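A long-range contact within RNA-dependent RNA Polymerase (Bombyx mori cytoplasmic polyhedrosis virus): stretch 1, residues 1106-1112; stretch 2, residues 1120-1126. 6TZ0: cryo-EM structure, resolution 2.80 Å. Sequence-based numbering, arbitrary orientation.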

# COMPACT_ATOMS: atom_id res chain seq x y z
N LEU A 1106 17.59 -41.56 -5.18
CA LEU A 1106 17.89 -40.14 -5.27
C LEU A 1106 16.67 -39.27 -5.03
O LEU A 1106 16.79 -38.04 -5.07
N LEU A 1107 15.50 -39.90 -4.93
CA LEU A 1107 14.21 -39.21 -4.77
C LEU A 1107 14.05 -38.42 -3.48
O LEU A 1107 13.57 -37.28 -3.51
N ASN A 1108 14.43 -39.01 -2.36
CA ASN A 1108 14.40 -38.29 -1.10
C ASN A 1108 15.35 -37.10 -1.11
O ASN A 1108 15.06 -36.07 -0.49
N ASP A 1109 16.47 -37.21 -1.83
CA ASP A 1109 17.33 -36.06 -2.05
C ASP A 1109 16.64 -34.98 -2.87
O ASP A 1109 16.87 -33.79 -2.64
N PHE A 1110 15.78 -35.38 -3.82
CA PHE A 1110 14.94 -34.42 -4.53
C PHE A 1110 14.00 -33.71 -3.57
O PHE A 1110 13.83 -32.49 -3.65
N PHE A 1111 13.39 -34.45 -2.65
CA PHE A 1111 12.50 -33.83 -1.67
C PHE A 1111 13.22 -32.87 -0.73
O PHE A 1111 12.66 -31.84 -0.36
N VAL A 1112 14.46 -33.19 -0.35
CA VAL A 1112 15.21 -32.29 0.51
C VAL A 1112 15.69 -31.06 -0.27
O VAL A 1112 15.70 -29.95 0.26
N GLU A 1120 3.01 -32.04 1.15
CA GLU A 1120 3.33 -31.77 -0.25
C GLU A 1120 4.14 -32.90 -0.88
O GLU A 1120 3.99 -33.18 -2.07
N GLN A 1121 4.97 -33.57 -0.07
CA GLN A 1121 5.71 -34.75 -0.52
C GLN A 1121 4.77 -35.87 -0.95
O GLN A 1121 4.95 -36.47 -2.02
N GLY A 1122 3.76 -36.16 -0.13
CA GLY A 1122 2.79 -37.18 -0.50
C GLY A 1122 1.94 -36.80 -1.70
O GLY A 1122 1.68 -37.63 -2.58
N ILE A 1123 1.53 -35.52 -1.77
CA ILE A 1123 0.76 -35.03 -2.91
C ILE A 1123 1.56 -35.14 -4.20
O ILE A 1123 1.04 -35.54 -5.24
N LEU A 1124 2.86 -34.89 -4.12
CA LEU A 1124 3.68 -34.89 -5.32
C LEU A 1124 4.07 -36.31 -5.76
O LEU A 1124 4.17 -36.57 -6.96
N LEU A 1125 4.22 -37.24 -4.80
CA LEU A 1125 4.34 -38.66 -5.17
C LEU A 1125 3.08 -39.17 -5.86
O LEU A 1125 3.16 -39.90 -6.86
N ARG A 1126 1.90 -38.80 -5.34
CA ARG A 1126 0.66 -39.19 -6.00
C ARG A 1126 0.51 -38.49 -7.35
O ARG A 1126 -0.12 -39.05 -8.26

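Two helical segments of one chain meet here, with their axes 11.6 Å apart at closest approach and their directions 129° apart. The contact is small, burying 252 Å² in all, and Phe 1111 is its centre.

Phe 1111 points toward the second helix with chi1 in the m well (-72°) and chi2 at -26°. This conformation carries the ring across to three residues of stretch 2. Gln 1121 covers one face: its CG lies 3.7 Å from the centroid of the Phe 1111 ring, 23° off the ring normal, a CH-pi contact. Gln 1121 starts out sideways, but chi1 (172°) and chi2 (174°) are both t. The extended chain runs along the ring and brings NE2 of Gln 1121 to 3.3 Å from CD2 of Phe 1111. The amide gains no hydrogen bond across the contact. OD1 of Asn 1108, with chi1 m, remains 4.2 Å from NE2 of Gln 1121.

The edge of the Phe 1111 ring meets two leucines. CE1 of Phe 1111 is 3.5 Å from CD2 of Leu 1124, and CZ of Phe 1111 is 3.7 Å from CG of Leu 1125. Leu 1124 points toward stretch 1 with chi1 t (-168°); its chi2 of 133° lies between wells. CD2 of Leu 1124 also sits 3.9 Å from CE2 of Phe 1110, at that ring's edge. The CA-to-CB bond of Phe 1110 points sideways to stretch 2, and chi1 t (175°) with chi2 76° lets the ring end approach. The same methyl thus touches both aromatic rings.

Leu 1125 also starts sideways. Its m, t rotamer brings its end nearer. Leu 1107 points toward stretch 2 with chi1 t and chi2 m, but the contact is loose, with CD1 of Leu 1107 4.5 Å from CD2 of Leu 1125. The packing is mainly apolar, without a salt bridge.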

# COMPACT_ATOMS: atom_id res chain seq x y z
CB LEU A 1106 18.47 -39.81 -6.65
CG LEU A 1106 19.96 -40.00 -6.96
CD1 LEU A 1106 20.82 -39.20 -5.99
CD2 LEU A 1106 20.40 -41.46 -7.01
CB LEU A 1107 13.06 -40.21 -4.92
CG LEU A 1107 11.70 -39.63 -5.31
CD1 LEU A 1107 11.28 -38.55 -4.33
CD2 LEU A 1107 11.74 -39.09 -6.73
CB ASN A 1108 14.74 -39.24 0.05
CG ASN A 1108 13.64 -40.25 0.31
OD1 ASN A 1108 12.46 -39.92 0.31
ND2 ASN A 1108 14.03 -41.51 0.53
CB ASP A 1109 18.62 -36.48 -2.75
CG ASP A 1109 19.53 -37.29 -1.84
OD1 ASP A 1109 19.52 -37.04 -0.62
OD2 ASP A 1109 20.24 -38.18 -2.36
CB PHE A 1110 14.16 -35.11 -5.64
CG PHE A 1110 13.19 -34.20 -6.35
CD1 PHE A 1110 13.63 -33.27 -7.27
CD2 PHE A 1110 11.82 -34.29 -6.10
CE1 PHE A 1110 12.74 -32.43 -7.92
CE2 PHE A 1110 10.93 -33.45 -6.75
CZ PHE A 1110 11.39 -32.53 -7.66
CB PHE A 1111 11.79 -34.92 -0.86
CG PHE A 1111 10.75 -35.65 -1.63
CD1 PHE A 1111 10.12 -35.05 -2.70
CD2 PHE A 1111 10.44 -36.96 -1.33
CE1 PHE A 1111 9.18 -35.72 -3.43
CE2 PHE A 1111 9.49 -37.64 -2.06
CZ PHE A 1111 8.86 -37.01 -3.11
CB VAL A 1112 16.38 -33.05 1.18
CG1 VAL A 1112 17.24 -32.13 2.04
CG2 VAL A 1112 15.84 -34.16 2.05
CB GLU A 1120 4.09 -30.45 -0.37
CG GLU A 1120 3.27 -29.22 -0.03
CD GLU A 1120 4.08 -27.94 -0.16
OE1 GLU A 1120 5.31 -28.03 -0.35
OE2 GLU A 1120 3.49 -26.84 -0.08
CB GLN A 1121 6.63 -35.20 0.61
CG GLN A 1121 7.33 -36.50 0.43
CD GLN A 1121 8.32 -36.79 1.54
OE1 GLN A 1121 8.48 -35.99 2.46
NE2 GLN A 1121 8.97 -37.95 1.47
CB ILE A 1123 0.30 -33.57 -2.65
CG1 ILE A 1123 -0.72 -33.53 -1.52
CG2 ILE A 1123 -0.30 -32.93 -3.89
CD1 ILE A 1123 -0.97 -32.13 -0.98
CB LEU A 1124 4.87 -33.96 -5.07
CG LEU A 1124 5.84 -33.45 -6.12
CD1 LEU A 1124 6.00 -31.97 -5.93
CD2 LEU A 1124 7.17 -34.05 -5.83
CB LEU A 1125 4.65 -39.51 -3.94
CG LEU A 1125 6.07 -39.43 -3.39
CD1 LEU A 1125 6.16 -40.18 -2.07
CD2 LEU A 1125 7.04 -40.01 -4.40
CB ARG A 1126 -0.53 -38.89 -5.10
CG ARG A 1126 -0.54 -39.74 -3.85
CD ARG A 1126 -1.69 -39.40 -2.92
NE ARG A 1126 -2.99 -39.80 -3.47
CZ ARG A 1126 -4.15 -39.53 -2.89
NH1 ARG A 1126 -4.18 -38.86 -1.74
NH2 ARG A 1126 -5.28 -39.94 -3.44